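Long-range contact in tRNA dimethylallyltransferase (Bacillus halodurans C-125, PDB 2QGN), which probably transfers a dimethylallyl group from dimethylallyl diphosphate onto adenine 37 of tRNAs that read codons beginning with uridine: residues 36-41 against 61-66. Numbering follows the deposited sequence.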
ATOM      1  N   SER A  36      -4.864  -3.191  -2.260  1.00 42.73           N
ATOM      2  CA  SER A  36      -6.013  -3.570  -3.083  1.00 44.49           C
ATOM      3  C   SER A  36      -6.875  -2.385  -3.478  1.00 46.33           C
ATOM      4  O   SER A  36      -7.410  -2.350  -4.585  1.00 47.55           O
ATOM      5  CB  SER A  36      -6.859  -4.608  -2.356  1.00 43.76           C
ATOM      6  OG  SER A  36      -7.254  -4.137  -1.083  1.00 47.00           O
HETATM    7  N   MSE A  37      -7.006  -1.414  -2.578  1.00 47.05           N
HETATM    8  CA  MSE A  37      -7.790  -0.215  -2.857  1.00 47.30           C
HETATM    9  C   MSE A  37      -7.317   0.541  -4.100  1.00 44.88           C
HETATM   10  O   MSE A  37      -8.100   1.249  -4.737  1.00 42.27           O
HETATM   11  CB  MSE A  37      -7.757   0.723  -1.654  1.00 52.71           C
HETATM   12  CG  MSE A  37      -8.657   0.276  -0.547  1.00 59.98           C
HETATM   13 SE   MSE A  37     -10.449   0.119  -1.249  1.00 74.34          SE
HETATM   14  CE  MSE A  37     -10.593  -1.811  -1.310  1.00 69.77           C
ATOM     15  N   GLN A  38      -6.036   0.390  -4.435  1.00 43.00           N
ATOM     16  CA  GLN A  38      -5.439   1.056  -5.602  1.00 42.08           C
ATOM     17  C   GLN A  38      -6.024   0.544  -6.917  1.00 40.57           C
ATOM     18  O   GLN A  38      -5.937   1.215  -7.938  1.00 39.56           O
ATOM     19  CB  GLN A  38      -3.915   0.836  -5.649  1.00 42.93           C
ATOM     20  CG  GLN A  38      -3.062   1.564  -4.599  1.00 42.32           C
ATOM     21  CD  GLN A  38      -3.119   3.084  -4.702  1.00 43.35           C
ATOM     22  OE1 GLN A  38      -3.216   3.651  -5.795  1.00 44.46           O
ATOM     23  NE2 GLN A  38      -3.034   3.753  -3.557  1.00 42.13           N
ATOM     24  N   VAL A  39      -6.616  -0.645  -6.889  1.00 40.35           N
ATOM     25  CA  VAL A  39      -7.181  -1.237  -8.092  1.00 40.05           C
ATOM     26  C   VAL A  39      -8.427  -0.559  -8.637  1.00 40.69           C
ATOM     27  O   VAL A  39      -8.626  -0.508  -9.844  1.00 41.43           O
ATOM     28  CB  VAL A  39      -7.565  -2.690  -7.864  1.00 40.76           C
ATOM     29  CG1 VAL A  39      -6.389  -3.456  -7.283  1.00 40.19           C
ATOM     30  CG2 VAL A  39      -8.779  -2.755  -6.934  1.00 42.18           C
ATOM     31  N   TYR A  40      -9.281  -0.053  -7.763  1.00 40.60           N
ATOM     32  CA  TYR A  40     -10.526   0.551  -8.225  1.00 40.74           C
ATOM     33  C   TYR A  40     -10.410   1.889  -8.932  1.00 40.24           C
ATOM     34  O   TYR A  40     -10.333   2.923  -8.286  1.00 41.19           O
ATOM     35  CB  TYR A  40     -11.467   0.675  -7.045  1.00 39.26           C
ATOM     36  CG  TYR A  40     -11.778  -0.651  -6.425  1.00 38.22           C
ATOM     37  CD1 TYR A  40     -12.515  -1.606  -7.120  1.00 37.33           C
ATOM     38  CD2 TYR A  40     -11.383  -0.939  -5.126  1.00 36.53           C
ATOM     39  CE1 TYR A  40     -12.864  -2.809  -6.523  1.00 36.65           C
ATOM     40  CE2 TYR A  40     -11.728  -2.136  -4.526  1.00 35.63           C
ATOM     41  CZ  TYR A  40     -12.466  -3.059  -5.223  1.00 35.07           C
ATOM     42  OH  TYR A  40     -12.845  -4.221  -4.607  1.00 36.09           O
ATOM     43  N   ARG A  41     -10.436   1.877 -10.258  1.00 43.04           N
ATOM     44  CA  ARG A  41     -10.320   3.126 -11.002  1.00 46.55           C
ATOM     45  C   ARG A  41     -11.445   4.123 -10.716  1.00 46.23           C
ATOM     46  O   ARG A  41     -12.552   3.744 -10.328  1.00 46.53           O
ATOM     47  CB  ARG A  41     -10.212   2.829 -12.502  1.00 46.33           C
ATOM     48  CG  ARG A  41     -11.135   1.734 -12.977  1.00 47.07           C
ATOM     49  CD  ARG A  41     -10.578   1.010 -14.209  1.00 46.12           C
ATOM     50  NE  ARG A  41     -11.403  -0.156 -14.505  1.00 44.90           N
ATOM     51  CZ  ARG A  41     -11.054  -1.167 -15.293  1.00 44.18           C
ATOM     52  NH1 ARG A  41      -9.874  -1.186 -15.893  1.00 45.43           N
ATOM     53  NH2 ARG A  41     -11.900  -2.171 -15.475  1.00 45.22           N
ATOM     54  N   HIS A  61       1.925  -1.578 -11.454  1.00 39.63           N
ATOM     55  CA  HIS A  61       0.903  -2.534 -11.841  1.00 40.22           C
ATOM     56  C   HIS A  61      -0.165  -2.663 -10.766  1.00 40.59           C
ATOM     57  O   HIS A  61       0.022  -2.227  -9.628  1.00 40.42           O
ATOM     58  CB  HIS A  61       1.553  -3.893 -12.107  1.00 40.85           C
ATOM     59  CG  HIS A  61       2.736  -3.819 -13.024  1.00 43.14           C
ATOM     60  ND1 HIS A  61       3.942  -3.272 -12.640  1.00 45.10           N
ATOM     61  CD2 HIS A  61       2.880  -4.171 -14.323  1.00 43.19           C
ATOM     62  CE1 HIS A  61       4.778  -3.291 -13.661  1.00 43.13           C
ATOM     63  NE2 HIS A  61       4.159  -3.831 -14.694  1.00 44.92           N
ATOM     64  N   LEU A  62      -1.299  -3.248 -11.134  1.00 40.70           N
ATOM     65  CA  LEU A  62      -2.377  -3.457 -10.174  1.00 41.46           C
ATOM     66  C   LEU A  62      -3.011  -2.166  -9.677  1.00 40.42           C
ATOM     67  O   LEU A  62      -3.442  -2.086  -8.532  1.00 39.89           O
ATOM     68  CB  LEU A  62      -1.849  -4.263  -8.983  1.00 40.78           C
ATOM     69  CG  LEU A  62      -1.656  -5.769  -9.165  1.00 41.22           C
ATOM     70  CD1 LEU A  62      -1.179  -6.098 -10.557  1.00 40.62           C
ATOM     71  CD2 LEU A  62      -0.683  -6.267  -8.121  1.00 40.72           C
ATOM     72  N   ILE A  63      -3.046  -1.161 -10.542  1.00 41.05           N
ATOM     73  CA  ILE A  63      -3.661   0.118 -10.226  1.00 41.28           C
ATOM     74  C   ILE A  63      -4.660   0.379 -11.334  1.00 42.16           C
ATOM     75  O   ILE A  63      -4.320   0.270 -12.513  1.00 43.05           O
ATOM     76  CB  ILE A  63      -2.632   1.241 -10.208  1.00 41.72           C
ATOM     77  CG1 ILE A  63      -1.781   1.105  -8.951  1.00 40.87           C
ATOM     78  CG2 ILE A  63      -3.321   2.607 -10.279  1.00 37.84           C
ATOM     79  CD1 ILE A  63      -0.726   2.155  -8.833  1.00 40.55           C
ATOM     80  N   ASP A  64      -5.893   0.694 -10.953  1.00 42.79           N
ATOM     81  CA  ASP A  64      -6.954   0.961 -11.913  1.00 44.52           C
ATOM     82  C   ASP A  64      -7.180  -0.196 -12.882  1.00 45.03           C
ATOM     83  O   ASP A  64      -7.180  -0.012 -14.099  1.00 46.34           O
ATOM     84  CB  ASP A  64      -6.654   2.253 -12.685  1.00 43.25           C
ATOM     85  CG  ASP A  64      -6.818   3.488 -11.826  1.00 43.55           C
ATOM     86  OD1 ASP A  64      -6.476   4.601 -12.295  1.00 41.29           O
ATOM     87  OD2 ASP A  64      -7.301   3.340 -10.677  1.00 40.92           O
ATOM     88  N   ILE A  65      -7.370  -1.392 -12.338  1.00 46.22           N
ATOM     89  CA  ILE A  65      -7.614  -2.561 -13.173  1.00 47.18           C
ATOM     90  C   ILE A  65      -9.003  -3.142 -12.951  1.00 47.92           C
ATOM     91  O   ILE A  65      -9.370  -4.124 -13.591  1.00 50.03           O
ATOM     92  CB  ILE A  65      -6.600  -3.685 -12.902  1.00 47.57           C
ATOM     93  CG1 ILE A  65      -6.581  -4.006 -11.404  1.00 46.51           C
ATOM     94  CG2 ILE A  65      -5.225  -3.290 -13.422  1.00 45.96           C
ATOM     95  CD1 ILE A  65      -5.781  -5.241 -11.058  1.00 46.04           C
ATOM     96  N   LYS A  66      -9.772  -2.550 -12.041  1.00 48.21           N
ATOM     97  CA  LYS A  66     -11.112  -3.051 -11.768  1.00 49.11           C
ATOM     98  C   LYS A  66     -12.097  -1.932 -11.436  1.00 49.26           C
ATOM     99  O   LYS A  66     -11.703  -0.847 -10.990  1.00 48.62           O
ATOM    100  CB  LYS A  66     -11.059  -4.091 -10.634  1.00 49.85           C
ATOM    101  CG  LYS A  66     -10.057  -5.231 -10.901  1.00 51.40           C
ATOM    102  CD  LYS A  66     -10.208  -6.423  -9.954  1.00 51.79           C
ATOM    103  CE  LYS A  66     -11.412  -7.293 -10.310  1.00 52.74           C
ATOM    104  NZ  LYS A  66     -11.247  -8.016 -11.596  1.00 52.74           N
TER
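Gln38 meets Ile63 and Asp64 where two loops of the P-loop NTPase fold run side by side, one following strand 29-33, the other following edge strand 60-61 of the parallel sheet. Its carbonyl O accepts the amide of Asp64 at 3.1 Å (N-H...O 161°), and its CB rests on Ile63 CG1; residues 35-38 probably contact the substrate tRNA, as in related enzymes. Val39 is buried. Its CB packs against Ile65 CG1 at 3.9 Å, and its carbonyl O takes the amide of Lys66 at 3.2 Å, from above the carbonyl plane, plus a weak bond from Ile65 N. Tyr40 pairs with Lys66 in a single beta bridge; its side chain leaves the backbone pointing away from 61-66, and OH bonds Glu70 O. From Arg41 the amide returns a bond to Lys66 O at 3.1 Å, almost in line with that carbonyl. Asp64 lays its carboxylate against the backbone here, OD2 lying 3.0 Å from Arg41 CA, while its salt bridge goes to Lys49, which also bonds Tyr40 O. With an alanine at Asp64, Lys49 would probably lose its carboxylate partner and a gap would open beside Arg41 CB. Arg41 CG sits between the backbone N and the carbonyl carbon (chi1 41°), and from there the extended chain runs along 64-66, laying one guanidinium face over the Ile65-Lys66 peptide, where Ile65 C sits 3.6 Å from the plane, and NH1 makes a weak 3.4 Å bond to Asp64 O.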